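Local atomic coordinates of CaaX farnesyltransferase beta subunit Ram1 (Aspergillus fumigatus, PDB entry 4LNB), a protein that probably supplies the peptide-binding, zinc-dependent half of the heterodimer that transfers a farnesyl group from farnesyl diphosphate to the cysteine of C-terminal CaaX sequences. Residues V155-A160 / H433-L438; E249-A254 / G312-C317. All coordinates share one frame; numbering follows the deposited sequence.

Contact 1 of 2, residues V155-A160 / H433-L438; sequences VYWALA and HTCYAL. With ZN (zinc ion), chain G; ED5 (tert-butyl 4-({(2-{(4-cyanophenyl)[(1-methyl-1H-imidazol-5-yl)methyl]amino}ethyl)[(2-methylphenyl)sulfonyl]amino}methyl)piperidine-1-carboxylate), chain H.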
loop_
_atom_site.group_PDB
_atom_site.type_symbol
_atom_site.label_atom_id
_atom_site.label_comp_id
_atom_site.label_asym_id
_atom_site.label_seq_id
_atom_site.Cartn_x
_atom_site.Cartn_y
_atom_site.Cartn_z
ATOM N N VAL B 155 0.524 10.121 -16.291
ATOM C CA VAL B 155 1.487 9.798 -17.330
ATOM C C VAL B 155 2.094 8.426 -17.063
ATOM O O VAL B 155 2.171 7.589 -17.962
ATOM C CB VAL B 155 2.600 10.856 -17.415
ATOM C CG1 VAL B 155 3.664 10.433 -18.415
ATOM C CG2 VAL B 155 2.009 12.206 -17.800
ATOM N N TYR B 156 2.513 8.193 -15.825
ATOM C CA TYR B 156 3.107 6.910 -15.468
ATOM C C TYR B 156 2.163 5.725 -15.684
ATOM O O TYR B 156 2.553 4.733 -16.296
ATOM C CB TYR B 156 3.621 6.902 -14.025
ATOM C CG TYR B 156 3.942 5.505 -13.547
ATOM C CD1 TYR B 156 5.087 4.845 -13.985
ATOM C CD2 TYR B 156 3.085 4.832 -12.683
ATOM C CE1 TYR B 156 5.372 3.554 -13.566
ATOM C CE2 TYR B 156 3.363 3.546 -12.258
ATOM C CZ TYR B 156 4.508 2.914 -12.701
ATOM O OH TYR B 156 4.781 1.634 -12.273
ATOM N N TRP B 157 0.940 5.825 -15.168
ATOM C CA TRP B 157 -0.026 4.730 -15.256
ATOM C C TRP B 157 -0.276 4.325 -16.707
ATOM O O TRP B 157 -0.343 3.140 -17.030
ATOM C CB TRP B 157 -1.358 5.119 -14.608
ATOM C CG TRP B 157 -1.289 5.342 -13.127
ATOM C CD1 TRP B 157 -0.469 4.714 -12.236
ATOM C CD2 TRP B 157 -2.080 6.263 -12.364
ATOM N NE1 TRP B 157 -0.705 5.182 -10.964
ATOM C CE2 TRP B 157 -1.685 6.139 -11.018
ATOM C CE3 TRP B 157 -3.082 7.182 -12.692
ATOM C CZ2 TRP B 157 -2.258 6.899 -9.998
ATOM C CZ3 TRP B 157 -3.650 7.939 -11.676
ATOM C CH2 TRP B 157 -3.236 7.792 -10.348
ATOM N N ALA B 158 -0.411 5.319 -17.577
ATOM C CA ALA B 158 -0.654 5.054 -18.989
ATOM C C ALA B 158 0.559 4.437 -19.679
ATOM O O ALA B 158 0.427 3.457 -20.413
ATOM C CB ALA B 158 -1.091 6.323 -19.704
ATOM N N LEU B 159 1.737 5.013 -19.453
ATOM C CA LEU B 159 2.960 4.508 -20.076
ATOM C C LEU B 159 3.258 3.085 -19.627
ATOM O O LEU B 159 3.658 2.238 -20.431
ATOM C CB LEU B 159 4.152 5.409 -19.749
ATOM C CG LEU B 159 4.202 6.771 -20.438
ATOM C CD1 LEU B 159 5.422 7.550 -19.967
ATOM C CD2 LEU B 159 4.204 6.614 -21.952
ATOM N N ALA B 160 3.064 2.832 -18.337
ATOM C CA ALA B 160 3.269 1.500 -17.774
ATOM C C ALA B 160 2.342 0.476 -18.426
ATOM O O ALA B 160 2.785 -0.595 -18.849
ATOM C CB ALA B 160 3.070 1.524 -16.263
ATOM N N HIS B 433 -6.278 1.710 -12.112
ATOM C CA HIS B 433 -6.648 0.305 -11.987
ATOM C C HIS B 433 -6.273 -0.506 -13.221
ATOM O O HIS B 433 -6.043 -1.711 -13.129
ATOM C CB HIS B 433 -8.132 0.150 -11.647
ATOM C CG HIS B 433 -8.442 0.448 -10.214
ATOM N ND1 HIS B 433 -8.987 1.644 -9.803
ATOM C CD2 HIS B 433 -8.249 -0.285 -9.091
ATOM C CE1 HIS B 433 -9.130 1.632 -8.489
ATOM N NE2 HIS B 433 -8.688 0.473 -8.032
ATOM N N THR B 434 -6.208 0.155 -14.371
ATOM C CA THR B 434 -5.775 -0.519 -15.587
ATOM C C THR B 434 -4.295 -0.864 -15.467
ATOM O O THR B 434 -3.889 -1.997 -15.730
ATOM C CB THR B 434 -6.025 0.340 -16.840
ATOM O OG1 THR B 434 -7.433 0.556 -16.992
ATOM C CG2 THR B 434 -5.497 -0.360 -18.086
ATOM N N CYS B 435 -3.498 0.112 -15.046
ATOM C CA CYS B 435 -2.063 -0.093 -14.884
ATOM C C CYS B 435 -1.743 -1.240 -13.921
ATOM O O CYS B 435 -0.970 -2.145 -14.249
ATOM C CB CYS B 435 -1.386 1.201 -14.410
ATOM S SG CYS B 435 0.325 0.994 -13.853
ATOM N N TYR B 436 -2.346 -1.216 -12.738
ATOM C CA TYR B 436 -1.953 -2.170 -11.708
ATOM C C TYR B 436 -2.569 -3.567 -11.848
ATOM O O TYR B 436 -1.966 -4.547 -11.417
ATOM C CB TYR B 436 -2.140 -1.581 -10.310
ATOM C CG TYR B 436 -1.141 -0.478 -10.028
ATOM C CD1 TYR B 436 0.226 -0.740 -10.035
ATOM C CD2 TYR B 436 -1.559 0.821 -9.764
ATOM C CE1 TYR B 436 1.152 0.260 -9.780
ATOM C CE2 TYR B 436 -0.635 1.833 -9.507
ATOM C CZ TYR B 436 0.713 1.545 -9.515
ATOM O OH TYR B 436 1.633 2.539 -9.265
ATOM N N ALA B 437 -3.745 -3.665 -12.462
ATOM C CA ALA B 437 -4.291 -4.982 -12.790
ATOM C C ALA B 437 -3.405 -5.671 -13.828
ATOM O O ALA B 437 -3.146 -6.872 -13.736
ATOM C CB ALA B 437 -5.726 -4.875 -13.297
ATOM N N LEU B 438 -2.937 -4.911 -14.815
ATOM C CA LEU B 438 -2.048 -5.465 -15.834
ATOM C C LEU B 438 -0.692 -5.834 -15.236
ATOM O O LEU B 438 -0.092 -6.843 -15.608
ATOM C CB LEU B 438 -1.875 -4.489 -17.003
ATOM C CG LEU B 438 -3.101 -4.254 -17.888
ATOM C CD1 LEU B 438 -2.846 -3.118 -18.870
ATOM C CD2 LEU B 438 -3.467 -5.531 -18.631
HETATM ZN ZN ZN G . -7.972 -0.153 -6.229
HETATM O OAG ED5 H . -11.597 7.661 -11.380
HETATM C CBE ED5 H . -10.658 8.378 -11.111
HETATM O OBD ED5 H . -10.697 9.744 -11.492
HETATM C CBP ED5 H . -11.689 10.671 -11.023
HETATM C CAC ED5 H . -11.087 12.023 -10.975
HETATM C CAD ED5 H . -12.872 10.714 -11.920
HETATM C CAE ED5 H . -12.145 10.279 -9.611
HETATM N NBL ED5 H . -9.711 7.939 -10.059
HETATM C CAX ED5 H . -9.891 6.674 -9.331
HETATM C CAV ED5 H . -8.646 5.838 -9.315
HETATM C CAW ED5 H . -8.536 8.705 -9.654
HETATM C CAU ED5 H . -7.281 7.873 -9.596
HETATM C CBK ED5 H . -7.451 6.590 -8.866
HETATM C CBB ED5 H . -7.536 6.858 -7.346
HETATM N NBN ED5 H . -6.384 7.641 -6.732
HETATM S SBQ ED5 H . -6.906 8.591 -5.448
HETATM O OAI ED5 H . -5.856 8.795 -4.483
HETATM O OAH ED5 H . -8.016 7.950 -4.793
HETATM C CBJ ED5 H . -7.477 10.153 -6.097
HETATM C CAN ED5 H . -8.828 10.488 -5.935
HETATM C CAL ED5 H . -9.332 11.719 -6.441
HETATM C CAK ED5 H . -8.479 12.599 -7.103
HETATM C CAM ED5 H . -7.133 12.272 -7.271
HETATM C CBF ED5 H . -6.623 11.039 -6.768
HETATM C CAA ED5 H . -5.177 10.729 -6.971
HETATM C CAZ ED5 H . -5.178 6.765 -6.404
HETATM C CAY ED5 H . -5.384 5.419 -5.655
HETATM N NBM ED5 H . -5.862 5.458 -4.271
HETATM C CBH ED5 H . -4.985 6.029 -3.194
HETATM C CAQ ED5 H . -5.537 6.376 -1.956
HETATM C CAO ED5 H . -4.710 6.916 -0.956
HETATM C CAR ED5 H . -3.609 6.217 -3.439
HETATM C CAP ED5 H . -2.788 6.752 -2.446
HETATM C CBG ED5 H . -3.337 7.100 -1.205
HETATM C CAJ ED5 H . -2.459 7.675 -0.153
HETATM N NAF ED5 H . -1.680 8.214 0.769
HETATM C CBA ED5 H . -7.199 4.932 -3.928
HETATM C CBI ED5 H . -7.370 3.426 -4.101
HETATM C CAS ED5 H . -7.877 2.764 -5.218
HETATM N NBC ED5 H . -7.845 1.455 -4.953
HETATM C CAT ED5 H . -7.332 1.288 -3.738
HETATM N NBO ED5 H . -7.040 2.493 -3.216
HETATM C CAB ED5 H . -6.470 2.731 -1.895
HETATM O O HOH W 1 4.204 1.756 -9.400
HETATM O O HOH W 2 -0.030 4.709 -7.976
#
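Cys435 and Tyr436 pack against Tyr156, Trp157 and Ala160 in a buried helix-helix contact. It joins helix 151-164 to helix 431-444. The axes of the two segments come within 8.4 Å at 44°, and the backbones are nearest at Trp157 and Cys435. Cys435 sits in the middle. Its CB lies 3.4 Å from the backbone O of Trp157. With chi1 at 168°, SG swings away from its own backbone N, and it reaches CB of Ala160 at 3.7 Å. The same sulfur makes oblique sulfur-aromatic contacts with the rings of Tyr156 and Trp157, and it lies over the centre of the Tyr436 ring, its own neighbour.

Both helices belong to the alpha-alpha toroid of the prenyltransferase beta subunit, in which helices distant in sequence close up around a central cavity. Here 272 residues separate the two segments. The Trp157 and Tyr436 rings meet obliquely, planes at 72°, with NE1 of Trp157 3.7 Å from CE2 of Tyr436. OH of Tyr436 comes to the edge of the Tyr156 ring, 3.6 Å from CE2 of Tyr156.

Two waters bridge the polar ends. One donates to OH of Tyr156 and also bonds to OH of Tyr436; Tyr156 OH has a further partner in the backbone O of Val499. The other accepts from NE1 of Trp157 and reaches the same Tyr436 hydroxyl. His433, two residues before Cys435, binds zinc through NE2 at 2.0 Å. Asp365 and Cys367 share the metal, and the ED5 imidazole joins them through NBC.

Contact 2 of 2, residues E249-A254 / G312-C317; sequences EDVRGA and GAYAFC. With FPP (farnesyl diphosphate), chain F; ED5 (tert-butyl 4-({(2-{(4-cyanophenyl)[(1-methyl-1H-imidazol-5-yl)methyl]amino}ethyl)[(2-methylphenyl)sulfonyl]amino}methyl)piperidine-1-carboxylate), chain H.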
loop_
_atom_site.group_PDB
_atom_site.type_symbol
_atom_site.label_atom_id
_atom_site.label_comp_id
_atom_site.label_asym_id
_atom_site.label_seq_id
_atom_site.Cartn_x
_atom_site.Cartn_y
_atom_site.Cartn_z
ATOM N N GLU B 249 4.606 11.705 6.921
ATOM C CA GLU B 249 5.649 10.689 6.895
ATOM C C GLU B 249 5.021 9.301 6.884
ATOM O O GLU B 249 4.373 8.895 7.849
ATOM C CB GLU B 249 6.588 10.818 8.098
ATOM C CG GLU B 249 7.610 9.691 8.148
ATOM C CD GLU B 249 8.630 9.830 9.255
ATOM O OE1 GLU B 249 8.462 10.680 10.154
ATOM O OE2 GLU B 249 9.615 9.068 9.221
ATOM N N ASP B 250 5.198 8.576 5.786
ATOM C CA ASP B 250 4.730 7.196 5.724
ATOM C C ASP B 250 5.661 6.343 4.868
ATOM O O ASP B 250 6.580 6.873 4.240
ATOM C CB ASP B 250 3.263 7.107 5.269
ATOM C CG ASP B 250 3.013 7.745 3.914
ATOM O OD1 ASP B 250 3.868 7.628 3.012
ATOM O OD2 ASP B 250 1.938 8.364 3.748
ATOM N N VAL B 251 5.433 5.030 4.852
ATOM C CA VAL B 251 6.355 4.134 4.160
ATOM C C VAL B 251 6.327 4.339 2.648
ATOM O O VAL B 251 7.314 4.059 1.969
ATOM C CB VAL B 251 6.139 2.642 4.516
ATOM C CG1 VAL B 251 6.267 2.429 6.018
ATOM C CG2 VAL B 251 4.801 2.160 4.017
ATOM N N ARG B 252 5.215 4.851 2.131
ATOM C CA ARG B 252 5.124 5.222 0.724
ATOM C C ARG B 252 6.201 6.258 0.418
ATOM O O ARG B 252 6.865 6.198 -0.618
ATOM C CB ARG B 252 3.734 5.789 0.415
ATOM C CG ARG B 252 3.691 6.708 -0.791
ATOM C CD ARG B 252 2.381 7.476 -0.862
ATOM N NE ARG B 252 2.170 8.312 0.317
ATOM C CZ ARG B 252 1.516 9.469 0.304
ATOM N NH1 ARG B 252 1.016 9.938 -0.830
ATOM N NH2 ARG B 252 1.369 10.162 1.426
ATOM N N GLY B 253 6.389 7.193 1.347
ATOM C CA GLY B 253 7.430 8.198 1.223
ATOM C C GLY B 253 8.823 7.598 1.153
ATOM O O GLY B 253 9.638 7.991 0.318
ATOM N N ALA B 254 9.098 6.634 2.028
ATOM C CA ALA B 254 10.406 5.986 2.053
ATOM C C ALA B 254 10.675 5.220 0.754
ATOM O O ALA B 254 11.762 5.309 0.183
ATOM C CB ALA B 254 10.514 5.057 3.249
ATOM N N GLY B 312 -1.853 -3.984 2.413
ATOM C CA GLY B 312 -1.094 -4.507 1.291
ATOM C C GLY B 312 -0.249 -3.494 0.540
ATOM O O GLY B 312 0.870 -3.799 0.142
ATOM N N ALA B 313 -0.775 -2.287 0.340
ATOM C CA ALA B 313 -0.033 -1.268 -0.396
ATOM C C ALA B 313 1.243 -0.885 0.351
ATOM O O ALA B 313 2.302 -0.695 -0.251
ATOM C CB ALA B 313 -0.899 -0.047 -0.637
ATOM N N TYR B 314 1.137 -0.787 1.670
ATOM C CA TYR B 314 2.283 -0.439 2.495
ATOM C C TYR B 314 3.234 -1.621 2.668
ATOM O O TYR B 314 4.442 -1.440 2.830
ATOM C CB TYR B 314 1.813 0.089 3.845
ATOM C CG TYR B 314 1.067 1.400 3.742
ATOM C CD1 TYR B 314 1.597 2.470 3.027
ATOM C CD2 TYR B 314 -0.175 1.567 4.344
ATOM C CE1 TYR B 314 0.921 3.677 2.938
ATOM C CE2 TYR B 314 -0.855 2.769 4.260
ATOM C CZ TYR B 314 -0.305 3.816 3.550
ATOM O OH TYR B 314 -0.984 5.012 3.462
ATOM N N ALA B 315 2.693 -2.832 2.637
ATOM C CA ALA B 315 3.545 -4.017 2.673
ATOM C C ALA B 315 4.470 -4.037 1.457
ATOM O O ALA B 315 5.666 -4.313 1.585
ATOM C CB ALA B 315 2.705 -5.285 2.742
ATOM N N PHE B 316 3.929 -3.730 0.278
ATOM C CA PHE B 316 4.772 -3.660 -0.912
ATOM C C PHE B 316 5.861 -2.605 -0.767
ATOM O O PHE B 316 7.024 -2.872 -1.058
ATOM C CB PHE B 316 3.976 -3.365 -2.185
ATOM C CG PHE B 316 4.855 -3.133 -3.384
ATOM C CD1 PHE B 316 5.461 -4.202 -4.030
ATOM C CD2 PHE B 316 5.104 -1.848 -3.845
ATOM C CE1 PHE B 316 6.287 -3.995 -5.121
ATOM C CE2 PHE B 316 5.928 -1.636 -4.938
ATOM C CZ PHE B 316 6.519 -2.711 -5.576
ATOM N N CYS B 317 5.475 -1.406 -0.336
ATOM C CA CYS B 317 6.423 -0.309 -0.173
ATOM C C CYS B 317 7.577 -0.683 0.749
ATOM O O CYS B 317 8.742 -0.446 0.429
ATOM C CB CYS B 317 5.719 0.938 0.364
ATOM S SG CYS B 317 4.603 1.716 -0.826
HETATM C C1 FPP F . -6.936 2.792 2.040
HETATM O O1 FPP F . -7.922 3.178 1.136
HETATM C C2 FPP F . -5.708 2.378 1.536
HETATM C C3 FPP F . -4.403 3.031 1.935
HETATM C C4 FPP F . -4.633 4.052 3.024
HETATM C C5 FPP F . -3.696 3.655 0.722
HETATM C C6 FPP F . -2.548 2.904 0.088
HETATM C C7 FPP F . -1.681 3.570 -0.793
HETATM C C8 FPP F . -1.762 3.335 -2.288
HETATM C C10 FPP F . -2.816 2.328 -2.650
HETATM C C9 FPP F . -0.420 2.888 -2.843
HETATM C C11 FPP F . 0.805 3.696 -2.448
HETATM C C12 FPP F . 2.064 3.281 -2.876
HETATM C C13 FPP F . 3.024 4.284 -3.485
HETATM C C14 FPP F . 2.366 5.539 -3.989
HETATM C C15 FPP F . 4.015 3.679 -4.432
HETATM P PA FPP F . -9.298 2.429 1.002
HETATM O O1A FPP F . -10.004 2.301 2.333
HETATM O O2A FPP F . -10.156 3.235 0.051
HETATM O O3A FPP F . -9.038 1.027 0.327
HETATM P PB FPP F . -9.213 -0.379 1.014
HETATM O O1B FPP F . -8.309 -0.491 2.215
HETATM O O2B FPP F . -8.809 -1.417 -0.012
HETATM O O3B FPP F . -10.650 -0.597 1.399
HETATM O OAG ED5 H . -11.597 7.661 -11.380
HETATM C CBE ED5 H . -10.658 8.378 -11.111
HETATM O OBD ED5 H . -10.697 9.744 -11.492
HETATM C CBP ED5 H . -11.689 10.671 -11.023
HETATM C CAC ED5 H . -11.087 12.023 -10.975
HETATM C CAD ED5 H . -12.872 10.714 -11.920
HETATM C CAE ED5 H . -12.145 10.279 -9.611
HETATM N NBL ED5 H . -9.711 7.939 -10.059
HETATM C CAX ED5 H . -9.891 6.674 -9.331
HETATM C CAV ED5 H . -8.646 5.838 -9.315
HETATM C CAW ED5 H . -8.536 8.705 -9.654
HETATM C CAU ED5 H . -7.281 7.873 -9.596
HETATM C CBK ED5 H . -7.451 6.590 -8.866
HETATM C CBB ED5 H . -7.536 6.858 -7.346
HETATM N NBN ED5 H . -6.384 7.641 -6.732
HETATM S SBQ ED5 H . -6.906 8.591 -5.448
HETATM O OAI ED5 H . -5.856 8.795 -4.483
HETATM O OAH ED5 H . -8.016 7.950 -4.793
HETATM C CBJ ED5 H . -7.477 10.153 -6.097
HETATM C CAN ED5 H . -8.828 10.488 -5.935
HETATM C CAL ED5 H . -9.332 11.719 -6.441
HETATM C CAK ED5 H . -8.479 12.599 -7.103
HETATM C CAM ED5 H . -7.133 12.272 -7.271
HETATM C CBF ED5 H . -6.623 11.039 -6.768
HETATM C CAA ED5 H . -5.177 10.729 -6.971
HETATM C CAZ ED5 H . -5.178 6.765 -6.404
HETATM C CAY ED5 H . -5.384 5.419 -5.655
HETATM N NBM ED5 H . -5.862 5.458 -4.271
HETATM C CBH ED5 H . -4.985 6.029 -3.194
HETATM C CAQ ED5 H . -5.537 6.376 -1.956
HETATM C CAO ED5 H . -4.710 6.916 -0.956
HETATM C CAR ED5 H . -3.609 6.217 -3.439
HETATM C CAP ED5 H . -2.788 6.752 -2.446
HETATM C CBG ED5 H . -3.337 7.100 -1.205
HETATM C CAJ ED5 H . -2.459 7.675 -0.153
HETATM N NAF ED5 H . -1.680 8.214 0.769
HETATM C CBA ED5 H . -7.199 4.932 -3.928
HETATM C CBI ED5 H . -7.370 3.426 -4.101
HETATM C CAS ED5 H . -7.877 2.764 -5.218
HETATM N NBC ED5 H . -7.845 1.455 -4.953
HETATM C CAT ED5 H . -7.332 1.288 -3.738
HETATM N NBO ED5 H . -7.040 2.493 -3.216
HETATM C CAB ED5 H . -6.470 2.731 -1.895
#
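Arg252 and Cys317 mark the closest backbone approach between helices 251-263 and 312-322 of the alpha-alpha toroid. Both helices line the farnesyl diphosphate pocket. Arg252 can be followed outward. Its CB sits near the plane of the Tyr314 ring, at the edge, 4.3 Å from CE1 of Tyr314. CG and CD run along the end of the farnesyl chain, each 3.7 Å from C14 of FPP. The chain then bends at chi3 (60°). This turn brings the guanidinium back to Asp250, which it grips side-on: NE bonds to OD1, and NH2 forms a salt bridge with OD2 at 3.0 Å. Glu248 is a second acidic partner of NH2. One face of the guanidinium carries the ED5 nitrile, whose NAF lies 3.5 Å from CZ of Arg252.

Asp250 is also the N-cap of helix 251-263, because OD1 accepts from N of Gly253. One carboxylate oxygen thus serves both the helix end and the arginine, which should fix its rotation.

Val251 also meets Tyr314. In one of its two conformers, CG2 of Val251 lies 3.4 Å from CD1 of Tyr314. One face of the Tyr314 ring is turned to C6 of FPP. Further along the farnesyl chain, SG of Cys317 lies 3.6 Å from C12 of FPP.

How the contacts relate
Contact 1 and contact 2 lie within the same alpha-alpha toroid domain. Their centres are 19 Å apart, and their nearest atoms are about 7 Å apart without touching. Along the chain the order is 155-160, 249-254, 312-317, 433-438. Contact 2 therefore falls wholly between the two halves of contact 1, and the four segments lie on four different helices. ED5 touches both contacts and so spans the space between them. Both border the same active-site cavity: contact 1 contributes a zinc ligand, and contact 2 lines the farnesyl chain.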